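Local coordinates for putative peptidoglycan-binding/hydrolysing protein (Peptoclostridium difficile, PDB 5TV7), which probably binds, and may also hydrolyse, peptidoglycan of the bacterial cell wall, and binds glutamine hydroxamate in the crystal, in a pocket of its helical part, at residues F62-A67 with V132-S137; Y82-N87 with I93-N98; L125-Y130 with R171-T176; Y153-D158 with W166-R171. All coordinates share one frame; numbering follows the deposited sequence.

Contact 1 (F62-A67 with V132-S137); sequences FVPESA and VGIDSS
F62 and I134 hold the two segments together, by one backbone bond and by side chains that lie next to each other and point the same way. The amide N of F62 donates to the carbonyl O of I134 at 2.9 Å, almost straight at 171° and in the carbonyl plane. The apolar half of the contact is close-packed. I134 sends its delta methyl to the edge of the F62 ring, I134 CD1 lying 3.7 Å from F62 CD2 and near the ring plane, while its CG2 branch rests 4.0 Å from F62 CB. The phenyl group comes alongside because F62 CG is anti to its own backbone N (chi1 174°), and branched I134 suits the place by offering one methyl to the ring edge and another to the CB. P64 adds only a looser touch, its CD being 4.4 Å from I134 CD1.

The polar side is less direct. Here a water stands between the backbones, donating to F62 O at 2.6 Å and accepting from I134 N at 2.8 Å. Beyond it the chains part: P64 to A67 form a type I turn that leads off toward solvent, and D135 folds back in an Asx turn, OD1 taking the amide of S137, while its OD2 is bonded to H44 and N47. The pair thus ties the first putative peptidoglycan-binding family region to the second, fastening edge strand 60-64 to the loop between helices 116-127 and 140-152, with L26 of strand 26-32 touching both F62 and I134, and T126 of helix 116-127 against I134.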
loop_
_atom_site.group_PDB
_atom_site.type_symbol
_atom_site.label_atom_id
_atom_site.label_comp_id
_atom_site.label_asym_id
_atom_site.label_seq_id
_atom_site.Cartn_x
_atom_site.Cartn_y
_atom_site.Cartn_z
ATOM N N PHE A 62 -2.425 4.079 -7.033
ATOM C CA PHE A 62 -1.073 4.632 -7.108
ATOM C C PHE A 62 -0.181 3.587 -7.755
ATOM O O PHE A 62 -0.133 2.429 -7.311
ATOM C CB PHE A 62 -0.550 5.032 -5.727
ATOM C CG PHE A 62 0.892 5.480 -5.729
ATOM C CD1 PHE A 62 1.256 6.716 -6.256
ATOM C CD2 PHE A 62 1.884 4.675 -5.185
ATOM C CE1 PHE A 62 2.584 7.131 -6.248
ATOM C CE2 PHE A 62 3.213 5.080 -5.182
ATOM C CZ PHE A 62 3.560 6.310 -5.711
ATOM N N VAL A 63 0.511 4.001 -8.815
ATOM C CA VAL A 63 1.390 3.129 -9.575
ATOM C C VAL A 63 2.822 3.576 -9.352
ATOM O O VAL A 63 3.208 4.648 -9.815
ATOM C CB VAL A 63 1.073 3.202 -11.079
ATOM C CG1 VAL A 63 2.030 2.327 -11.876
ATOM C CG2 VAL A 63 -0.374 2.803 -11.331
ATOM N N PRO A 64 3.617 2.763 -8.636
ATOM C CA PRO A 64 5.003 3.150 -8.411
ATOM C C PRO A 64 5.854 3.046 -9.675
ATOM O O PRO A 64 5.534 2.273 -10.582
ATOM C CB PRO A 64 5.486 2.169 -7.341
ATOM C CG PRO A 64 4.565 1.022 -7.405
ATOM C CD PRO A 64 3.283 1.465 -8.022
ATOM N N GLU A 65 6.915 3.846 -9.730
ATOM C CA GLU A 65 7.839 3.819 -10.863
ATOM C C GLU A 65 8.564 2.460 -10.958
ATOM O O GLU A 65 9.014 2.077 -12.045
ATOM C CB GLU A 65 8.838 4.988 -10.788
ATOM C CG GLU A 65 9.771 4.968 -9.578
ATOM C CD GLU A 65 10.611 6.237 -9.425
ATOM O OE1 GLU A 65 11.459 6.266 -8.502
ATOM O OE2 GLU A 65 10.433 7.211 -10.204
ATOM N N SER A 66 8.664 1.742 -9.830
ATOM C CA SER A 66 9.279 0.402 -9.813
ATOM C C SER A 66 8.437 -0.632 -10.577
ATOM O O SER A 66 8.978 -1.633 -11.046
ATOM C CB SER A 66 9.531 -0.097 -8.376
ATOM O OG SER A 66 8.327 -0.287 -7.639
ATOM N N ALA A 67 7.127 -0.389 -10.693
ATOM C CA ALA A 67 6.222 -1.292 -11.423
ATOM C C ALA A 67 6.584 -1.369 -12.906
ATOM O O ALA A 67 6.863 -0.353 -13.548
ATOM C CB ALA A 67 4.772 -0.857 -11.263
ATOM N N VAL A 132 1.885 -5.710 -4.591
ATOM C CA VAL A 132 0.478 -5.565 -4.252
ATOM C C VAL A 132 0.058 -4.347 -5.040
ATOM O O VAL A 132 0.888 -3.484 -5.331
ATOM C CB VAL A 132 0.229 -5.283 -2.749
ATOM C CG1 VAL A 132 0.900 -6.322 -1.884
ATOM C CG2 VAL A 132 0.725 -3.901 -2.335
ATOM N N GLY A 133 -1.201 -4.258 -5.404
ATOM C CA GLY A 133 -1.677 -3.055 -6.084
ATOM C C GLY A 133 -1.983 -2.064 -4.983
ATOM O O GLY A 133 -2.519 -2.455 -3.936
ATOM N N ILE A 134 -1.625 -0.797 -5.178
ATOM C CA ILE A 134 -1.895 0.223 -4.164
ATOM C C ILE A 134 -3.192 0.936 -4.523
ATOM O O ILE A 134 -3.185 2.029 -5.107
ATOM C CB ILE A 134 -0.719 1.201 -4.022
ATOM C CG1 ILE A 134 0.560 0.414 -3.703
ATOM C CG2 ILE A 134 -1.026 2.236 -2.942
ATOM C CD1 ILE A 134 1.827 1.212 -3.873
ATOM N N ASP A 135 -4.304 0.288 -4.175
ATOM C CA ASP A 135 -5.655 0.792 -4.482
ATOM C C ASP A 135 -6.593 0.849 -3.285
ATOM O O ASP A 135 -7.795 0.959 -3.463
ATOM C CB ASP A 135 -6.292 -0.076 -5.572
ATOM C CG ASP A 135 -6.482 -1.544 -5.150
ATOM O OD1 ASP A 135 -6.129 -1.936 -4.001
ATOM O OD2 ASP A 135 -6.988 -2.312 -5.999
ATOM N N SER A 136 -6.048 0.725 -2.072
ATOM C CA SER A 136 -6.856 0.787 -0.840
ATOM C C SER A 136 -7.801 -0.389 -0.606
ATOM O O SER A 136 -8.568 -0.325 0.335
ATOM C CB SER A 136 -7.691 2.090 -0.764
ATOM O OG SER A 136 -6.894 3.223 -0.994
ATOM N N SER A 137 -7.775 -1.432 -1.449
ATOM C CA SER A 137 -8.613 -2.623 -1.239
ATOM C C SER A 137 -7.739 -3.837 -0.890
ATOM O O SER A 137 -6.817 -4.182 -1.622
ATOM C CB SER A 137 -9.486 -2.915 -2.451
ATOM O OG SER A 137 -10.585 -2.016 -2.493
HETATM O O HOH W 1 -0.631 -0.092 -7.676
#

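Contact 2 (Y82-N87 with I93-N98); sequences YTVSYN and ITIMSN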
loop_
_atom_site.group_PDB
_atom_site.type_symbol
_atom_site.label_atom_id
_atom_site.label_comp_id
_atom_site.label_asym_id
_atom_site.label_seq_id
_atom_site.Cartn_x
_atom_site.Cartn_y
_atom_site.Cartn_z
ATOM N N TYR A 82 5.917 9.269 -1.635
ATOM C CA TYR A 82 5.573 8.948 -0.242
ATOM C C TYR A 82 6.745 8.522 0.611
ATOM O O TYR A 82 7.610 7.764 0.166
ATOM C CB TYR A 82 4.564 7.795 -0.181
ATOM C CG TYR A 82 3.259 8.035 -0.884
ATOM C CD1 TYR A 82 2.287 8.847 -0.322
ATOM C CD2 TYR A 82 2.966 7.399 -2.088
ATOM C CE1 TYR A 82 1.067 9.050 -0.951
ATOM C CE2 TYR A 82 1.747 7.599 -2.732
ATOM C CZ TYR A 82 0.803 8.426 -2.157
ATOM O OH TYR A 82 -0.402 8.630 -2.787
ATOM N N THR A 83 6.726 8.970 1.860
ATOM C CA THR A 83 7.690 8.569 2.886
ATOM C C THR A 83 6.860 8.184 4.113
ATOM O O THR A 83 5.675 8.485 4.177
ATOM C CB THR A 83 8.687 9.674 3.226
ATOM O OG1 THR A 83 7.978 10.872 3.551
ATOM C CG2 THR A 83 9.610 9.950 2.041
ATOM N N VAL A 84 7.487 7.548 5.094
ATOM C CA VAL A 84 6.783 7.019 6.245
ATOM C C VAL A 84 7.370 7.503 7.549
ATOM O O VAL A 84 8.589 7.511 7.723
ATOM C CB VAL A 84 6.871 5.468 6.252
ATOM C CG1 VAL A 84 6.154 4.889 7.467
ATOM C CG2 VAL A 84 6.290 4.889 4.972
ATOM N N SER A 85 6.487 7.885 8.467
ATOM C CA SER A 85 6.876 8.314 9.794
ATOM C C SER A 85 6.078 7.476 10.774
ATOM O O SER A 85 4.845 7.462 10.731
ATOM C CB SER A 85 6.554 9.783 10.026
ATOM O OG SER A 85 6.968 10.153 11.331
ATOM N N TYR A 86 6.780 6.756 11.632
ATOM C CA TYR A 86 6.126 5.910 12.596
ATOM C C TYR A 86 6.388 6.458 13.977
ATOM O O TYR A 86 7.521 6.523 14.414
ATOM C CB TYR A 86 6.599 4.455 12.425
ATOM C CG TYR A 86 6.175 3.479 13.510
ATOM C CD1 TYR A 86 4.923 3.561 14.107
ATOM C CD2 TYR A 86 6.997 2.399 13.863
ATOM C CE1 TYR A 86 4.531 2.658 15.082
ATOM C CE2 TYR A 86 6.602 1.479 14.830
ATOM C CZ TYR A 86 5.371 1.622 15.439
ATOM O OH TYR A 86 4.948 0.726 16.385
ATOM N N ASN A 87 5.324 6.884 14.645
ATOM C CA ASN A 87 5.432 7.415 15.994
ATOM C C ASN A 87 5.056 6.292 16.950
ATOM O O ASN A 87 3.881 6.052 17.215
ATOM C CB ASN A 87 4.535 8.642 16.173
ATOM C CG ASN A 87 4.727 9.300 17.524
ATOM O OD1 ASN A 87 5.141 8.647 18.489
ATOM N ND2 ASN A 87 4.437 10.590 17.605
ATOM N N ILE A 93 1.066 5.790 12.423
ATOM C CA ILE A 93 1.925 5.787 11.246
ATOM C C ILE A 93 1.378 6.847 10.312
ATOM O O ILE A 93 0.178 6.875 10.027
ATOM C CB ILE A 93 1.951 4.424 10.531
ATOM C CG1 ILE A 93 2.762 3.437 11.375
ATOM C CG2 ILE A 93 2.588 4.548 9.133
ATOM C CD1 ILE A 93 2.749 2.025 10.846
ATOM N N THR A 94 2.267 7.701 9.824
ATOM C CA THR A 94 1.882 8.748 8.891
ATOM C C THR A 94 2.572 8.511 7.566
ATOM O O THR A 94 3.785 8.309 7.518
ATOM C CB THR A 94 2.273 10.148 9.418
ATOM O OG1 THR A 94 1.714 10.320 10.716
ATOM C CG2 THR A 94 1.741 11.263 8.495
ATOM N N ILE A 95 1.769 8.470 6.510
ATOM C CA ILE A 95 2.246 8.396 5.151
ATOM C C ILE A 95 2.292 9.861 4.669
ATOM O O ILE A 95 1.267 10.540 4.628
ATOM C CB ILE A 95 1.306 7.559 4.266
ATOM C CG1 ILE A 95 1.178 6.121 4.819
ATOM C CG2 ILE A 95 1.800 7.550 2.816
ATOM C CD1 ILE A 95 2.466 5.321 4.878
HETATM N N MSE A 96 3.484 10.329 4.318
HETATM C CA MSE A 96 3.708 11.727 3.932
HETATM C C MSE A 96 4.015 11.928 2.470
HETATM O O MSE A 96 4.862 11.257 1.901
HETATM C CB MSE A 96 4.890 12.271 4.745
HETATM C CG MSE A 96 4.919 11.698 6.165
HETATM SE SE MSE A 96 6.196 12.635 7.338
HETATM C CE MSE A 96 7.772 11.540 6.844
ATOM N N SER A 97 3.283 12.853 1.862
ATOM C CA SER A 97 3.481 13.287 0.481
ATOM C C SER A 97 3.230 14.790 0.581
ATOM O O SER A 97 3.770 15.434 1.489
ATOM C CB SER A 97 2.492 12.593 -0.444
ATOM O OG SER A 97 1.163 12.835 -0.032
ATOM N N ASN A 98 2.443 15.362 -0.322
ATOM C CA ASN A 98 2.048 16.767 -0.136
ATOM C C ASN A 98 0.966 16.784 0.945
ATOM O O ASN A 98 0.746 17.797 1.609
ATOM C CB ASN A 98 1.533 17.405 -1.426
ATOM C CG ASN A 98 0.419 16.619 -2.067
ATOM O OD1 ASN A 98 0.346 15.399 -1.931
ATOM N ND2 ASN A 98 -0.439 17.307 -2.797
HETATM O O HOH W 2 7.137 12.112 1.123
#
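Two pairs of reciprocal backbone bonds join T83 to M96 and S85 to T94, the straightest running from T94 N to S85 O at 2.7 Å and from M96 N to T83 O at 2.9 Å, both at 175°. Between and beyond them, V84 with I95 and Y86 with I93 form non-hydrogen-bonded pairs.

On the face of V84, Y86, I93 and I95, branched chains mesh with aromatic carbon: I95 CG2 reaches CD1 of Y82 at 3.4 Å, and I93 CG1 meets CD1 of Y86 at 3.5 Å. V84 splits its two methyls, CG1 toward I93 and CG2 toward I95 CD1 at 3.8 Å. Beta-branched residues suit an extended strand and give the helices an apolar face. The other face, with T83, S85 and T94, is more polar. There the selenomethionine M96, bent at its third torsion (chi3 -87°), lays CE 3.4 Å from T83 OG1 and 3.8 Å from S85 CB, and a water links T83 OG1 with M96 O.

Farther out, helix 116-127 backs the aliphatic face through A120, I123 and M124, while D167 and D174 bond the hydroxyl and amide of Y86. This is a regular antiparallel beta hairpin, its strands at 159°, within a five-stranded sheet.

Contact 3 (L125-Y130 with R171-T176); sequences LTLLGY and RLTDPT
L128 reaches across to L172 and T173, and the contact it leads is one of van der Waals packing between aliphatic groups. Its side chain crosses each of the other two at about a right angle. Methyl CD2 touches both, 4.0 Å from L172 CB and 3.9 Å from T173 CG2, while L128 CD1 meets the CD1 methyl of L172 at 4.1 Å. L127 crosses T173 at a slant, with CD1 4.1 Å from T173 CB. Leucine suits position 128 because its forked end can touch two neighbours at once.

The hydrogen bonds flank this packing and shape the two helix ends. T173 can offer its methyl to the leucines because OG1 sits between its backbone N and carbonyl carbon (chi1 59°), where it bonds to L169 O one turn back, and CG2 is left to face L128. Helix 116-127 closes in a Schellman motif, in which G129 takes the positive phi (103°) that glycine, lacking a CB, adopts readily, and Y130 N returns to L125 O at 3.0 Å. After helix 163-173, D174 makes an Asx turn: D174 OD1 accepts from T176 OG1 at 2.7 Å and from T176 N at 3.1 Å, both on the same face of the carboxylate.

F149 of helix 140-152 touches both L128 and L172, so three helices meet here, consistent with the three-helix fold of peptidoglycan-binding domains; V84 of the sheet touches L127 and T173. The chemistry implies two helix ends held together by packed carbon, with T173 OG1 paired within its own helix and D174 also tied to the sheet at Y86.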
loop_
_atom_site.group_PDB
_atom_site.type_symbol
_atom_site.label_atom_id
_atom_site.label_comp_id
_atom_site.label_asym_id
_atom_site.label_seq_id
_atom_site.Cartn_x
_atom_site.Cartn_y
_atom_site.Cartn_z
ATOM N N LEU A 125 4.264 -2.060 2.238
ATOM C CA LEU A 125 4.607 -3.377 1.671
ATOM C C LEU A 125 5.328 -3.190 0.336
ATOM O O LEU A 125 6.338 -3.856 0.063
ATOM C CB LEU A 125 3.364 -4.240 1.498
ATOM C CG LEU A 125 2.712 -4.747 2.774
ATOM C CD1 LEU A 125 1.302 -5.249 2.494
ATOM C CD2 LEU A 125 3.555 -5.849 3.401
ATOM N N THR A 126 4.844 -2.247 -0.471
ATOM C CA THR A 126 5.485 -1.966 -1.753
ATOM C C THR A 126 6.934 -1.460 -1.568
ATOM O O THR A 126 7.816 -1.857 -2.329
ATOM C CB THR A 126 4.651 -1.009 -2.610
ATOM O OG1 THR A 126 3.347 -1.573 -2.798
ATOM C CG2 THR A 126 5.296 -0.804 -3.955
ATOM N N LEU A 127 7.179 -0.621 -0.553
ATOM C CA LEU A 127 8.547 -0.156 -0.251
ATOM C C LEU A 127 9.492 -1.299 0.102
ATOM O O LEU A 127 10.685 -1.209 -0.157
ATOM C CB LEU A 127 8.567 0.842 0.907
ATOM C CG LEU A 127 8.216 2.284 0.607
ATOM C CD1 LEU A 127 8.032 3.053 1.905
ATOM C CD2 LEU A 127 9.312 2.911 -0.252
ATOM N N LEU A 128 8.958 -2.347 0.715
ATOM C CA LEU A 128 9.754 -3.510 1.107
ATOM C C LEU A 128 9.903 -4.533 0.000
ATOM O O LEU A 128 10.494 -5.594 0.215
ATOM C CB LEU A 128 9.164 -4.158 2.346
ATOM C CG LEU A 128 9.175 -3.244 3.564
ATOM C CD1 LEU A 128 8.540 -3.968 4.735
ATOM C CD2 LEU A 128 10.594 -2.799 3.906
ATOM N N GLY A 129 9.339 -4.216 -1.168
ATOM C CA GLY A 129 9.452 -5.032 -2.356
ATOM C C GLY A 129 8.261 -5.882 -2.741
ATOM O O GLY A 129 8.288 -6.500 -3.802
ATOM N N TYR A 130 7.219 -5.926 -1.907
ATOM C CA TYR A 130 6.057 -6.777 -2.203
ATOM C C TYR A 130 5.253 -6.222 -3.363
ATOM O O TYR A 130 5.141 -4.997 -3.556
ATOM C CB TYR A 130 5.191 -7.009 -0.950
ATOM C CG TYR A 130 5.990 -7.723 0.111
ATOM C CD1 TYR A 130 6.104 -9.121 0.113
ATOM C CD2 TYR A 130 6.726 -7.004 1.047
ATOM C CE1 TYR A 130 6.891 -9.773 1.051
ATOM C CE2 TYR A 130 7.516 -7.650 1.984
ATOM C CZ TYR A 130 7.594 -9.029 1.977
ATOM O OH TYR A 130 8.393 -9.636 2.901
ATOM N N ARG A 171 8.759 0.129 11.542
ATOM C CA ARG A 171 10.194 0.153 11.864
ATOM C C ARG A 171 11.070 -0.038 10.633
ATOM O O ARG A 171 12.132 0.555 10.542
ATOM C CB ARG A 171 10.551 -0.901 12.914
ATOM C CG ARG A 171 10.019 -0.563 14.286
ATOM C CD ARG A 171 10.264 -1.681 15.275
ATOM N NE ARG A 171 9.594 -1.394 16.543
ATOM C CZ ARG A 171 10.106 -0.673 17.545
ATOM N NH1 ARG A 171 11.323 -0.146 17.471
ATOM N NH2 ARG A 171 9.386 -0.485 18.645
ATOM N N LEU A 172 10.603 -0.849 9.691
ATOM C CA LEU A 172 11.358 -1.126 8.469
ATOM C C LEU A 172 11.251 -0.038 7.408
ATOM O O LEU A 172 12.139 0.085 6.591
ATOM C CB LEU A 172 10.905 -2.458 7.865
ATOM C CG LEU A 172 11.243 -3.695 8.706
ATOM C CD1 LEU A 172 10.516 -4.910 8.161
ATOM C CD2 LEU A 172 12.748 -3.927 8.755
ATOM N N THR A 173 10.170 0.734 7.410
ATOM C CA THR A 173 9.987 1.760 6.384
ATOM C C THR A 173 10.262 3.194 6.834
ATOM O O THR A 173 10.335 4.082 5.995
ATOM C CB THR A 173 8.595 1.656 5.750
ATOM O OG1 THR A 173 7.589 1.802 6.757
ATOM C CG2 THR A 173 8.448 0.301 5.054
ATOM N N ASP A 174 10.426 3.411 8.140
ATOM C CA ASP A 174 10.788 4.727 8.672
ATOM C C ASP A 174 12.314 4.693 8.835
ATOM O O ASP A 174 12.819 4.014 9.728
ATOM C CB ASP A 174 10.098 4.984 10.016
ATOM C CG ASP A 174 10.335 6.405 10.562
ATOM O OD1 ASP A 174 11.349 7.053 10.204
ATOM O OD2 ASP A 174 9.501 6.855 11.385
ATOM N N PRO A 175 13.054 5.450 8.003
ATOM C CA PRO A 175 14.524 5.401 8.094
ATOM C C PRO A 175 15.119 5.856 9.433
ATOM O O PRO A 175 16.218 5.432 9.778
ATOM C CB PRO A 175 14.974 6.328 6.962
ATOM C CG PRO A 175 13.840 7.279 6.765
ATOM C CD PRO A 175 12.592 6.503 7.075
ATOM N N THR A 176 14.397 6.688 10.184
ATOM C CA THR A 176 14.878 7.175 11.479
ATOM C C THR A 176 14.791 6.111 12.565
ATOM O O THR A 176 15.311 6.317 13.658
ATOM C CB THR A 176 14.087 8.411 11.963
ATOM O OG1 THR A 176 12.740 8.040 12.288
ATOM C CG2 THR A 176 14.081 9.505 10.902
#

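Contact 4 (Y153-D158 with W166-R171); sequences YGLSAD and WDKLGR. With HGA (glutamine hydroxamate), chain C.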
loop_
_atom_site.group_PDB
_atom_site.type_symbol
_atom_site.label_atom_id
_atom_site.label_comp_id
_atom_site.label_asym_id
_atom_site.label_seq_id
_atom_site.Cartn_x
_atom_site.Cartn_y
_atom_site.Cartn_z
ATOM N N TYR A 153 9.567 -12.009 8.791
ATOM C CA TYR A 153 9.956 -11.373 10.046
ATOM C C TYR A 153 9.584 -12.080 11.343
ATOM O O TYR A 153 9.674 -11.489 12.404
ATOM C CB TYR A 153 9.505 -9.906 10.030
ATOM C CG TYR A 153 10.234 -9.170 8.949
ATOM C CD1 TYR A 153 11.574 -8.837 9.113
ATOM C CD2 TYR A 153 9.616 -8.856 7.742
ATOM C CE1 TYR A 153 12.276 -8.201 8.113
ATOM C CE2 TYR A 153 10.310 -8.205 6.732
ATOM C CZ TYR A 153 11.640 -7.886 6.928
ATOM O OH TYR A 153 12.342 -7.249 5.949
ATOM N N GLY A 154 9.203 -13.344 11.266
ATOM C CA GLY A 154 8.891 -14.113 12.471
ATOM C C GLY A 154 7.602 -13.762 13.201
ATOM O O GLY A 154 7.463 -14.065 14.391
ATOM N N LEU A 155 6.673 -13.125 12.494
ATOM C CA LEU A 155 5.364 -12.805 13.039
ATOM C C LEU A 155 4.422 -13.953 12.681
ATOM O O LEU A 155 4.672 -14.681 11.726
ATOM C CB LEU A 155 4.819 -11.520 12.397
ATOM C CG LEU A 155 5.640 -10.228 12.606
ATOM C CD1 LEU A 155 5.094 -9.101 11.743
ATOM C CD2 LEU A 155 5.670 -9.814 14.064
ATOM N N SER A 156 3.353 -14.120 13.456
ATOM C CA SER A 156 2.330 -15.101 13.126
ATOM C C SER A 156 1.761 -14.721 11.748
ATOM O O SER A 156 1.376 -13.575 11.508
ATOM C CB SER A 156 1.231 -15.131 14.185
ATOM O OG SER A 156 1.696 -15.769 15.350
ATOM N N ALA A 157 1.760 -15.690 10.838
ATOM C CA ALA A 157 1.372 -15.455 9.466
ATOM C C ALA A 157 -0.112 -15.676 9.230
ATOM O O ALA A 157 -0.507 -16.537 8.457
ATOM C CB ALA A 157 2.208 -16.330 8.555
ATOM N N ASP A 158 -0.926 -14.869 9.894
ATOM C CA ASP A 158 -2.385 -14.974 9.771
ATOM C C ASP A 158 -2.988 -14.087 8.671
ATOM O O ASP A 158 -4.200 -14.111 8.465
ATOM C CB ASP A 158 -3.057 -14.673 11.122
ATOM C CG ASP A 158 -2.701 -13.290 11.672
ATOM O OD1 ASP A 158 -2.049 -12.498 10.952
ATOM O OD2 ASP A 158 -3.081 -12.996 12.830
ATOM N N TRP A 166 1.882 -3.920 12.127
ATOM C CA TRP A 166 2.041 -2.479 11.872
ATOM C C TRP A 166 3.370 -2.012 12.396
ATOM O O TRP A 166 4.061 -1.249 11.739
ATOM C CB TRP A 166 0.987 -1.643 12.568
ATOM C CG TRP A 166 -0.370 -1.627 11.971
ATOM C CD1 TRP A 166 -1.528 -2.001 12.584
ATOM C CD2 TRP A 166 -0.729 -1.178 10.665
ATOM N NE1 TRP A 166 -2.591 -1.792 11.743
ATOM C CE2 TRP A 166 -2.128 -1.291 10.557
ATOM C CE3 TRP A 166 -0.007 -0.682 9.575
ATOM C CZ2 TRP A 166 -2.824 -0.947 9.393
ATOM C CZ3 TRP A 166 -0.702 -0.321 8.421
ATOM C CH2 TRP A 166 -2.093 -0.462 8.340
ATOM N N ASP A 167 3.722 -2.479 13.592
ATOM C CA ASP A 167 4.966 -2.088 14.236
ATOM C C ASP A 167 6.170 -2.465 13.392
ATOM O O ASP A 167 7.091 -1.654 13.203
ATOM C CB ASP A 167 5.060 -2.752 15.607
ATOM C CG ASP A 167 6.353 -2.431 16.328
ATOM O OD1 ASP A 167 6.554 -1.272 16.753
ATOM O OD2 ASP A 167 7.169 -3.362 16.497
ATOM N N LYS A 168 6.147 -3.681 12.851
ATOM C CA LYS A 168 7.265 -4.168 12.053
ATOM C C LYS A 168 7.337 -3.392 10.735
ATOM O O LYS A 168 8.404 -2.971 10.322
ATOM C CB LYS A 168 7.162 -5.687 11.823
ATOM C CG LYS A 168 8.450 -6.330 11.341
ATOM C CD LYS A 168 9.511 -6.335 12.441
ATOM C CE LYS A 168 10.868 -6.715 11.887
ATOM N NZ LYS A 168 11.983 -6.414 12.837
ATOM N N LEU A 169 6.195 -3.176 10.094
ATOM C CA LEU A 169 6.158 -2.392 8.861
ATOM C C LEU A 169 6.709 -0.998 9.086
ATOM O O LEU A 169 7.504 -0.494 8.288
ATOM C CB LEU A 169 4.715 -2.277 8.339
ATOM C CG LEU A 169 4.166 -3.527 7.657
ATOM C CD1 LEU A 169 2.667 -3.391 7.442
ATOM C CD2 LEU A 169 4.895 -3.765 6.346
ATOM N N GLY A 170 6.273 -0.380 10.181
ATOM C CA GLY A 170 6.714 0.965 10.536
ATOM C C GLY A 170 8.205 1.077 10.786
ATOM O O GLY A 170 8.845 2.005 10.298
ATOM N N ARG A 171 8.759 0.129 11.542
ATOM C CA ARG A 171 10.194 0.153 11.864
ATOM C C ARG A 171 11.070 -0.038 10.633
ATOM O O ARG A 171 12.132 0.555 10.542
ATOM C CB ARG A 171 10.551 -0.901 12.914
ATOM C CG ARG A 171 10.019 -0.563 14.286
ATOM C CD ARG A 171 10.264 -1.681 15.275
ATOM N NE ARG A 171 9.594 -1.394 16.543
ATOM C CZ ARG A 171 10.106 -0.673 17.545
ATOM N NH1 ARG A 171 11.323 -0.146 17.471
ATOM N NH2 ARG A 171 9.386 -0.485 18.645
HETATM N N HGA C . -1.623 -10.377 12.989
HETATM C CA HGA C . -2.044 -9.529 14.093
HETATM C CB HGA C . -2.407 -10.418 15.288
HETATM C CG HGA C . -3.504 -9.824 16.182
HETATM C CD HGA C . -4.874 -9.861 15.531
HETATM O OE1 HGA C . -5.476 -8.819 15.344
HETATM N NE2 HGA C . -5.367 -11.053 15.183
HETATM O OZ2 HGA C . -6.603 -11.162 14.544
HETATM C C HGA C . -0.941 -8.546 14.428
HETATM O O HGA C . -0.158 -8.209 13.515
HETATM O OXT HGA C . -0.847 -8.072 15.587
#
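Y153, at the C-terminal end of helix 140-152, opens the contact by lying against the aliphatic part of K168, which crosses it at about a right angle. Ring atom CD1 is 3.6 Å from K168 CE, and CB of the tyrosine is 4.0 Å from K168 CG. The lysine follows the ring because its chain, extended at first with CG anti to the backbone N (chi1 -164°), bends at the second torsion (chi2 69°). A long chain with a charged end suits this surface position: its methylenes can pack on the ring while the amino group is carried onward.

G154 takes positive phi (72°), which glycine tolerates easily, and serves as the C-prime residue of the Schellman motif that ends the helix. L155 then turns back toward helix 163-173, its CD1 methyl meeting K168 CB at 4.0 Å, so that Y153 and L155 share one lysine. The chain then reaches D158, whose carboxylate belongs to the ligand site: OD2 accepts from the amino N of glutamine hydroxamate at 3.0 Å, while OD1 accepts from the I160 amide, which helps fix the group. T165, I160 and A164 supply further bonds to the ligand.

On the helix, D167 and R171 form a salt bridge one turn apart, R171 NE lying 3.0 Å from D167 OD1 and 3.1 Å from D167 OD2. The loop thus joins two helices of the second putative peptidoglycan-binding region, consistent with its three-helix fold: helix 140-152, whose F149 touches K168, and helix 163-173, whose buried W166 and L169 pack on helix 116-127.

Overall arrangement
Strand 60-64 of contact 1 and the hairpin of contact 2 belong to the same antiparallel sheet; the centres of contacts 1 and 2 are about 16 Å apart, but the rings of F62 and Y82 join them. Contact 1 spans the chain from this sheet to the helical part and encloses contact 2 in sequence; contact 3 alternates with it and encloses contact 4. Contacts 3 and 4, with centres about 11 Å apart, share R171 and both use helix 163-173. Contact 2 touches both through strand 78-87. Contacts 1 and 4 do not touch. The sheet and three helices thus pack as one body, with the ligand pocket beside contact 4, whose centre is about 20 Å from that of contact 1.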